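Local atomic coordinates of carbohydrate kinase (Agrobacterium tumefaciens, PDB entry 2NWH), a protein that probably phosphorylates a sugar or related small-molecule substrate with ATP, as a member of the pfkB (ribokinase) family of carbohydrate kinases. Residues L180-A193 with L211-R223. Sequence-based numbering, arbitrary orientation.
Sequences LGDIDILFMNEAEA and LRKAGLSGGVVTR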
loop_
_atom_site.group_PDB
_atom_site.type_symbol
_atom_site.label_atom_id
_atom_site.label_comp_id
_atom_site.label_asym_id
_atom_site.label_seq_id
_atom_site.Cartn_x
_atom_site.Cartn_y
_atom_site.Cartn_z
ATOM N N LEU A 180 -1.449 0.140 16.889
ATOM C CA LEU A 180 -2.558 -0.743 16.543
ATOM C C LEU A 180 -3.902 -0.237 17.009
ATOM O O LEU A 180 -4.844 -0.204 16.236
ATOM C CB LEU A 180 -2.298 -2.137 17.044
ATOM C CG LEU A 180 -1.395 -2.992 16.166
ATOM C CD1 LEU A 180 -1.775 -4.426 16.482
ATOM C CD2 LEU A 180 -1.569 -2.657 14.648
ATOM N N GLY A 181 -3.984 0.159 18.274
ATOM C CA GLY A 181 -5.211 0.694 18.844
ATOM C C GLY A 181 -5.766 1.939 18.171
ATOM O O GLY A 181 -6.957 2.268 18.380
ATOM N N ASP A 182 -4.914 2.639 17.395
ATOM C CA ASP A 182 -5.299 3.855 16.668
ATOM C C ASP A 182 -5.536 3.634 15.150
ATOM O O ASP A 182 -5.897 4.583 14.428
ATOM C CB ASP A 182 -4.259 4.944 16.886
ATOM C CG ASP A 182 -4.289 5.505 18.315
ATOM O OD1 ASP A 182 -5.409 5.815 18.780
ATOM O OD2 ASP A 182 -3.214 5.671 18.941
ATOM N N ILE A 183 -5.333 2.400 14.690
ATOM C CA ILE A 183 -5.504 2.027 13.266
ATOM C C ILE A 183 -6.895 1.397 13.011
ATOM O O ILE A 183 -7.229 0.328 13.538
ATOM C CB ILE A 183 -4.360 1.097 12.777
ATOM C CG1 ILE A 183 -3.056 1.886 12.674
ATOM C CG2 ILE A 183 -4.696 0.450 11.390
ATOM C CD1 ILE A 183 -1.799 1.050 12.567
ATOM N N ASP A 184 -7.705 2.086 12.218
ATOM C CA ASP A 184 -9.015 1.607 11.859
ATOM C C ASP A 184 -8.973 0.404 10.933
ATOM O O ASP A 184 -9.789 -0.485 11.071
ATOM C CB ASP A 184 -9.829 2.741 11.239
ATOM C CG ASP A 184 -10.383 3.687 12.285
ATOM O OD1 ASP A 184 -10.108 3.483 13.490
ATOM O OD2 ASP A 184 -11.131 4.614 11.895
ATOM N N ILE A 185 -8.044 0.402 9.969
ATOM C CA ILE A 185 -7.896 -0.719 9.003
ATOM C C ILE A 185 -6.420 -0.973 8.676
ATOM O O ILE A 185 -5.726 -0.078 8.161
ATOM C CB ILE A 185 -8.613 -0.466 7.655
ATOM C CG1 ILE A 185 -10.070 -0.027 7.872
ATOM C CG2 ILE A 185 -8.541 -1.761 6.770
ATOM C CD1 ILE A 185 -10.733 0.682 6.707
ATOM N N LEU A 186 -5.941 -2.172 8.965
ATOM C CA LEU A 186 -4.577 -2.564 8.609
ATOM C C LEU A 186 -4.601 -3.610 7.503
ATOM O O LEU A 186 -5.270 -4.661 7.626
ATOM C CB LEU A 186 -3.836 -3.138 9.812
ATOM C CG LEU A 186 -2.306 -2.988 9.878
ATOM C CD1 LEU A 186 -1.823 -3.753 11.077
ATOM C CD2 LEU A 186 -1.515 -3.447 8.661
ATOM N N PHE A 187 -3.878 -3.326 6.427
ATOM C CA PHE A 187 -3.837 -4.243 5.273
ATOM C C PHE A 187 -2.593 -5.107 5.289
ATOM O O PHE A 187 -1.469 -4.602 5.340
ATOM C CB PHE A 187 -3.937 -3.494 3.950
ATOM C CG PHE A 187 -5.218 -2.723 3.789
ATOM C CD1 PHE A 187 -6.397 -3.381 3.436
ATOM C CD2 PHE A 187 -5.256 -1.363 4.023
ATOM C CE1 PHE A 187 -7.581 -2.683 3.301
ATOM C CE2 PHE A 187 -6.436 -0.648 3.870
ATOM C CZ PHE A 187 -7.607 -1.324 3.534
ATOM N N MET A 188 -2.798 -6.417 5.220
ATOM C CA MET A 188 -1.680 -7.324 5.279
ATOM C C MET A 188 -1.968 -8.661 4.610
ATOM O O MET A 188 -3.125 -9.008 4.321
ATOM C CB MET A 188 -1.265 -7.541 6.739
ATOM C CG MET A 188 -2.366 -8.151 7.605
ATOM S SD MET A 188 -1.907 -8.058 9.336
ATOM C CE MET A 188 -3.371 -7.398 10.068
ATOM N N ASN A 189 -0.901 -9.410 4.373
ATOM C CA ASN A 189 -0.997 -10.792 3.901
ATOM C C ASN A 189 -0.765 -11.747 5.093
ATOM O O ASN A 189 -0.552 -11.286 6.216
ATOM C CB ASN A 189 0.043 -10.992 2.799
ATOM C CG ASN A 189 1.492 -10.922 3.329
ATOM O OD1 ASN A 189 2.435 -10.880 2.555
ATOM N ND2 ASN A 189 1.657 -10.932 4.653
ATOM N N GLU A 190 -0.800 -13.065 4.869
ATOM C CA GLU A 190 -0.597 -14.044 5.963
ATOM C C GLU A 190 0.651 -13.862 6.848
ATOM O O GLU A 190 0.551 -13.933 8.082
ATOM C CB GLU A 190 -0.626 -15.490 5.423
ATOM C CG GLU A 190 -1.973 -16.171 5.489
ATOM C CD GLU A 190 -2.243 -16.878 6.806
ATOM O OE1 GLU A 190 -1.409 -17.707 7.240
ATOM O OE2 GLU A 190 -3.317 -16.619 7.396
ATOM N N ALA A 191 1.810 -13.664 6.211
ATOM C CA ALA A 191 3.119 -13.522 6.883
ATOM C C ALA A 191 3.217 -12.313 7.808
ATOM O O ALA A 191 3.825 -12.383 8.891
ATOM C CB ALA A 191 4.230 -13.446 5.843
ATOM N N GLU A 192 2.640 -11.195 7.358
ATOM C CA GLU A 192 2.673 -9.948 8.092
ATOM C C GLU A 192 1.763 -10.055 9.319
ATOM O O GLU A 192 2.079 -9.522 10.384
ATOM C CB GLU A 192 2.280 -8.767 7.166
ATOM C CG GLU A 192 3.229 -8.578 5.971
ATOM C CD GLU A 192 2.615 -7.852 4.761
ATOM O OE1 GLU A 192 1.408 -7.479 4.777
ATOM O OE2 GLU A 192 3.356 -7.662 3.766
ATOM N N ALA A 193 0.661 -10.786 9.178
ATOM C CA ALA A 193 -0.249 -11.018 10.285
ATOM C C ALA A 193 0.453 -11.830 11.394
ATOM O O ALA A 193 0.463 -11.412 12.559
ATOM C CB ALA A 193 -1.521 -11.703 9.794
ATOM N N LEU A 211 -6.530 -10.775 16.183
ATOM C CA LEU A 211 -6.101 -9.413 15.957
ATOM C C LEU A 211 -6.807 -8.369 16.853
ATOM O O LEU A 211 -6.194 -7.373 17.237
ATOM C CB LEU A 211 -6.199 -9.087 14.465
ATOM C CG LEU A 211 -5.046 -9.592 13.550
ATOM C CD1 LEU A 211 -5.534 -9.697 12.098
ATOM C CD2 LEU A 211 -3.832 -8.617 13.587
ATOM N N ARG A 212 -8.075 -8.581 17.198
ATOM C CA ARG A 212 -8.809 -7.617 18.037
ATOM C C ARG A 212 -8.238 -7.527 19.450
ATOM O O ARG A 212 -8.167 -6.440 20.034
ATOM C CB ARG A 212 -10.292 -7.967 18.108
ATOM C CG ARG A 212 -11.074 -7.773 16.817
ATOM C CD ARG A 212 -12.344 -8.572 16.979
ATOM N NE ARG A 212 -13.109 -8.834 15.762
ATOM C CZ ARG A 212 -14.128 -8.082 15.357
ATOM N NH1 ARG A 212 -14.459 -7.001 16.053
ATOM N NH2 ARG A 212 -14.801 -8.393 14.260
ATOM N N LYS A 213 -7.839 -8.672 20.001
ATOM C CA LYS A 213 -7.238 -8.691 21.334
ATOM C C LYS A 213 -5.830 -8.067 21.260
ATOM O O LYS A 213 -5.337 -7.543 22.262
ATOM C CB LYS A 213 -7.272 -10.097 21.957
ATOM C CG LYS A 213 -5.923 -10.815 22.147
ATOM C CD LYS A 213 -5.367 -11.312 20.816
ATOM C CE LYS A 213 -3.854 -11.358 20.807
ATOM N NZ LYS A 213 -3.345 -11.523 19.419
ATOM N N ALA A 214 -5.205 -8.092 20.068
ATOM C CA ALA A 214 -3.951 -7.338 19.873
ATOM C C ALA A 214 -4.256 -5.843 19.848
ATOM O O ALA A 214 -3.339 -5.015 19.867
ATOM C CB ALA A 214 -3.203 -7.771 18.616
ATOM N N GLY A 215 -5.546 -5.493 19.797
ATOM C CA GLY A 215 -5.959 -4.081 19.885
ATOM C C GLY A 215 -6.291 -3.415 18.560
ATOM O O GLY A 215 -6.583 -2.214 18.524
ATOM N N LEU A 216 -6.255 -4.205 17.487
ATOM C CA LEU A 216 -6.595 -3.733 16.130
ATOM C C LEU A 216 -8.080 -3.930 15.893
ATOM O O LEU A 216 -8.550 -5.048 15.867
ATOM C CB LEU A 216 -5.799 -4.490 15.065
ATOM C CG LEU A 216 -6.076 -4.036 13.619
ATOM C CD1 LEU A 216 -5.525 -2.642 13.381
ATOM C CD2 LEU A 216 -5.524 -5.035 12.605
ATOM N N SER A 217 -8.798 -2.825 15.738
ATOM C CA SER A 217 -10.242 -2.838 15.566
ATOM C C SER A 217 -10.703 -3.275 14.179
ATOM O O SER A 217 -11.823 -3.754 14.046
ATOM C CB SER A 217 -10.883 -1.498 16.025
ATOM O OG SER A 217 -10.366 -0.364 15.340
ATOM N N GLY A 218 -9.862 -3.095 13.148
ATOM C CA GLY A 218 -10.158 -3.641 11.833
ATOM C C GLY A 218 -8.987 -3.864 10.893
ATOM O O GLY A 218 -7.916 -3.278 11.039
ATOM N N GLY A 219 -9.211 -4.696 9.887
ATOM C CA GLY A 219 -8.183 -4.994 8.914
ATOM C C GLY A 219 -8.622 -6.004 7.871
ATOM O O GLY A 219 -9.777 -6.419 7.853
ATOM N N VAL A 220 -7.690 -6.317 6.970
ATOM C CA VAL A 220 -7.845 -7.267 5.894
ATOM C C VAL A 220 -6.615 -8.177 5.865
ATOM O O VAL A 220 -5.471 -7.695 5.883
ATOM C CB VAL A 220 -7.982 -6.547 4.559
ATOM C CG1 VAL A 220 -8.069 -7.558 3.394
ATOM C CG2 VAL A 220 -9.177 -5.633 4.604
ATOM N N VAL A 221 -6.841 -9.494 5.836
ATOM C CA VAL A 221 -5.724 -10.407 5.693
ATOM C C VAL A 221 -5.939 -11.291 4.463
ATOM O O VAL A 221 -6.999 -11.920 4.305
ATOM C CB VAL A 221 -5.458 -11.226 6.983
ATOM C CG1 VAL A 221 -4.261 -12.149 6.798
ATOM C CG2 VAL A 221 -5.228 -10.292 8.192
ATOM N N THR A 222 -4.947 -11.305 3.575
ATOM C CA THR A 222 -5.039 -12.113 2.365
ATOM C C THR A 222 -4.195 -13.389 2.484
ATOM O O THR A 222 -3.141 -13.379 3.147
ATOM C CB THR A 222 -4.582 -11.343 1.128
ATOM O OG1 THR A 222 -3.177 -11.098 1.224
ATOM C CG2 THR A 222 -5.315 -10.004 0.992
ATOM N N ARG A 223 -4.650 -14.470 1.837
ATOM C CA ARG A 223 -3.883 -15.721 1.778
ATOM C C ARG A 223 -3.895 -16.381 0.392
ATOM O O ARG A 223 -4.949 -16.804 -0.107
ATOM C CB ARG A 223 -4.377 -16.719 2.821
ATOM C CG ARG A 223 -3.562 -18.011 2.828
ATOM C CD ARG A 223 -4.232 -19.113 3.592
ATOM N NE ARG A 223 -4.086 -18.980 5.038
ATOM C CZ ARG A 223 -4.610 -19.836 5.918
ATOM N NH1 ARG A 223 -4.433 -19.647 7.224
ATOM N NH2 ARG A 223 -5.314 -20.881 5.496
HETATM O O HOH W 1 -7.955 0.143 16.352
#
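Phe187 lays one ring face over Ile185, whose CG2 sits 3.4 Å above the plane and offset toward the rim, while Val220 CG2 from the adjacent strand meets ring atom CE1 obliquely at 3.6 Å. Two flat-ended side chains meet where strand 219-223 ends and helix 190-197 begins: Glu190 CG is in plane at the edge of the Arg223 guanidinium, and the carboxylate stands almost upright to it, the planes 88° apart. With the planes so turned, the salt bridge rests on one weak 3.2 Å bond from Arg223 NH1 to Glu190 OE2, an oxygen that also takes a hydrogen bond from Trp207.

Between these groups strands 185-189 and 219-223 illustrate parallel pairing, their axes only 7° apart. Leu186 and Met188 each use both N-H and C=O, bonding to Gly218, Val220 and Thr222. Gly219 suits the close approach, its CA lying 3.2 Å from Leu186 O.

On the face opposite Phe187, Met188 has CG between its backbone N and carbonyl carbon (chi1 61°); the chain then bends at chi3, and CE reaches Leu211 CD2 tip to tip at 3.8 Å. Leu216 forks beside it, CD2 against Leu186 CB and CD1 against Ile183 CG2. Gly215 carries the positive phi of a Schellman motif after helix 207-213, and a water joins Ile183 O to Ser217 OG.

The pair lies inside the large sheet of this ribokinase-like fold, between parallel strand 163-166 and antiparallel strand 227-231; helix 255-266 covers the Phe187 and Val220 face, and helices 190-197 and 207-213 pack on the Met188 face.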